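Local coordinates for regulatory protein SWI6 (Saccharomyces cerevisiae, PDB 2XFV), which acts with SWI4 or MBP1 in the SBF and MBF transcription complexes that drive cell-cycle-dependent gene expression, and is represented here by its amino-terminal domain, at residues A[37-42]-A[47-52]. Residues are numbered along the deposited sequence; the frame is centred on the assembly and turned at random.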
loop_
_atom_site.group_PDB
_atom_site.type_symbol
_atom_site.label_atom_id
_atom_site.label_comp_id
_atom_site.label_asym_id
_atom_site.label_seq_id
_atom_site.Cartn_x
_atom_site.Cartn_y
_atom_site.Cartn_z
ATOM N N LEU A 37 -11.420 11.266 4.595
ATOM C CA LEU A 37 -12.052 10.065 5.145
ATOM C C LEU A 37 -13.570 10.199 5.226
ATOM O O LEU A 37 -14.305 9.241 4.953
ATOM C CB LEU A 37 -11.462 9.727 6.525
ATOM C CG LEU A 37 -11.880 8.387 7.152
ATOM C CD1 LEU A 37 -11.550 7.202 6.234
ATOM C CD2 LEU A 37 -11.209 8.202 8.527
ATOM N N GLN A 38 -14.043 11.378 5.623
ATOM C CA GLN A 38 -15.482 11.644 5.676
ATOM C C GLN A 38 -16.123 11.569 4.283
ATOM O O GLN A 38 -17.205 10.980 4.104
ATOM C CB GLN A 38 -15.752 13.017 6.325
ATOM C CG GLN A 38 -17.241 13.382 6.448
ATOM C CD GLN A 38 -17.993 12.489 7.423
ATOM O OE1 GLN A 38 -18.979 11.839 7.060
ATOM N NE2 GLN A 38 -17.531 12.447 8.666
ATOM N N GLN A 39 -15.465 12.161 3.289
ATOM C CA GLN A 39 -15.988 12.117 1.925
ATOM C C GLN A 39 -16.010 10.684 1.391
ATOM O O GLN A 39 -16.975 10.259 0.754
ATOM C CB GLN A 39 -15.180 13.031 0.992
ATOM C CG GLN A 39 -15.799 13.180 -0.392
ATOM C CD GLN A 39 -17.161 13.851 -0.347
ATOM O OE1 GLN A 39 -17.300 14.959 0.168
ATOM N NE2 GLN A 39 -18.173 13.180 -0.886
ATOM N N TYR A 40 -14.941 9.943 1.646
ATOM C CA TYR A 40 -14.884 8.539 1.250
ATOM C C TYR A 40 -16.059 7.771 1.850
ATOM O O TYR A 40 -16.749 7.013 1.150
ATOM C CB TYR A 40 -13.569 7.920 1.706
ATOM C CG TYR A 40 -13.400 6.474 1.308
ATOM C CD1 TYR A 40 -13.161 6.124 -0.018
ATOM C CD2 TYR A 40 -13.473 5.459 2.254
ATOM C CE1 TYR A 40 -12.994 4.798 -0.386
ATOM C CE2 TYR A 40 -13.312 4.125 1.889
ATOM C CZ TYR A 40 -13.070 3.807 0.567
ATOM O OH TYR A 40 -12.909 2.491 0.189
ATOM N N HIS A 41 -16.293 7.971 3.144
ATOM C CA HIS A 41 -17.443 7.356 3.804
ATOM C C HIS A 41 -18.766 7.731 3.129
ATOM O O HIS A 41 -19.632 6.875 2.911
ATOM C CB HIS A 41 -17.486 7.739 5.287
ATOM C CG HIS A 41 -18.628 7.124 6.034
ATOM N ND1 HIS A 41 -19.874 7.709 6.106
ATOM C CD2 HIS A 41 -18.717 5.963 6.726
ATOM C CE1 HIS A 41 -20.680 6.937 6.815
ATOM N NE2 HIS A 41 -20.001 5.872 7.204
ATOM N N ASP A 42 -18.933 9.009 2.800
ATOM C CA ASP A 42 -20.225 9.486 2.274
ATOM C C ASP A 42 -20.566 9.090 0.830
ATOM O O ASP A 42 -21.705 8.692 0.547
ATOM C CB ASP A 42 -20.354 11.003 2.446
ATOM C CG ASP A 42 -20.415 11.420 3.909
ATOM O OD1 ASP A 42 -20.663 10.549 4.773
ATOM O OD2 ASP A 42 -20.212 12.619 4.194
ATOM N N ASN A 47 -12.255 12.579 -4.676
ATOM C CA ASN A 47 -11.967 13.718 -5.547
ATOM C C ASN A 47 -13.012 14.822 -5.437
ATOM O O ASN A 47 -12.811 15.912 -5.962
ATOM C CB ASN A 47 -11.801 13.286 -7.009
ATOM C CG ASN A 47 -10.624 12.352 -7.206
ATOM O OD1 ASN A 47 -10.760 11.278 -7.791
ATOM N ND2 ASN A 47 -9.466 12.748 -6.699
ATOM N N GLU A 48 -14.128 14.543 -4.766
ATOM C CA GLU A 48 -15.122 15.592 -4.548
ATOM C C GLU A 48 -15.119 16.134 -3.115
ATOM O O GLU A 48 -16.058 16.823 -2.706
ATOM C CB GLU A 48 -16.527 15.146 -4.979
ATOM C CG GLU A 48 -17.102 13.960 -4.225
ATOM C CD GLU A 48 -18.445 13.510 -4.792
ATOM O OE1 GLU A 48 -19.073 14.294 -5.535
ATOM O OE2 GLU A 48 -18.872 12.372 -4.495
ATOM N N THR A 49 -14.054 15.836 -2.369
ATOM C CA THR A 49 -13.863 16.425 -1.040
ATOM C C THR A 49 -13.916 17.942 -1.126
ATOM O O THR A 49 -13.302 18.558 -2.002
ATOM C CB THR A 49 -12.523 16.002 -0.392
ATOM O OG1 THR A 49 -12.446 14.573 -0.354
ATOM C CG2 THR A 49 -12.410 16.540 1.050
ATOM N N ASN A 50 -14.671 18.547 -0.220
ATOM C CA ASN A 50 -14.760 19.996 -0.160
ATOM C C ASN A 50 -13.559 20.514 0.618
ATOM O O ASN A 50 -13.377 20.165 1.779
ATOM C CB ASN A 50 -16.068 20.404 0.524
ATOM C CG ASN A 50 -16.326 21.900 0.469
ATOM O OD1 ASN A 50 -15.405 22.701 0.302
ATOM N ND2 ASN A 50 -17.591 22.283 0.619
ATOM N N PRO A 51 -12.722 21.341 -0.026
ATOM C CA PRO A 51 -11.544 21.877 0.664
ATOM C C PRO A 51 -11.947 22.710 1.883
ATOM O O PRO A 51 -11.147 22.878 2.807
ATOM C CB PRO A 51 -10.891 22.784 -0.391
ATOM C CG PRO A 51 -11.469 22.363 -1.697
ATOM C CD PRO A 51 -12.846 21.851 -1.402
ATOM N N ASP A 52 -13.179 23.213 1.897
ATOM C CA ASP A 52 -13.618 24.104 2.975
ATOM C C ASP A 52 -14.121 23.399 4.233
ATOM O O ASP A 52 -14.195 24.011 5.301
ATOM C CB ASP A 52 -14.694 25.077 2.476
ATOM C CG ASP A 52 -14.149 26.106 1.507
ATOM O OD1 ASP A 52 -12.935 26.399 1.563
ATOM O OD2 ASP A 52 -14.938 26.620 0.689
HETATM O O HOH W 1 -16.259 17.042 1.755
#
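Q39 packs from the helix against E48 and T49, and reaches N50 through a water. Its CB bond points at the chain 47-52, and CB itself rests on T49 OG1 at 3.4 Å. CG comes next. It sits anti to the backbone N (chi1 -172°), against T49 OG1 and the backbone N of T49, the latter 3.7 Å from Q39 CG. The chain then bends at chi2 (64°), which brings CD to 3.9 Å from E48 CG. The two ends of the amide meet different partners. Q39 OE1 accepts from a water at 2.8 Å. The same water accepts from the backbone N of N50, 2.9 Å from the water oxygen, and so bridges 37-42 and 47-52, between which there is no direct hydrogen bond. Q39 NE2 packs on the aliphatic part of E48, 3.6 Å from E48 CG. The Q39 and E48 side chains lie roughly perpendicular, with amide and carboxylate planes 51° apart.

Helix 34-43 ends here, and the chain folds back along it before helix 57-67, within the Swi6 N-terminal domain. T43, in the last turn of that helix, ties both polar ends together: its OG1 is hydrogen-bonded to Q39 NE2 and to E48 OE2. T49 is buried, its side chain running antiparallel to that of Q39. Its OG1 is hydrogen-bonded to the carbonyl of I46, and its side chain also touches P35 and I36. Beyond the water, N50 forms an Asx turn. Its OD1 accepts from D52 N at 2.8 Å, with the donor above the carbonyl plane.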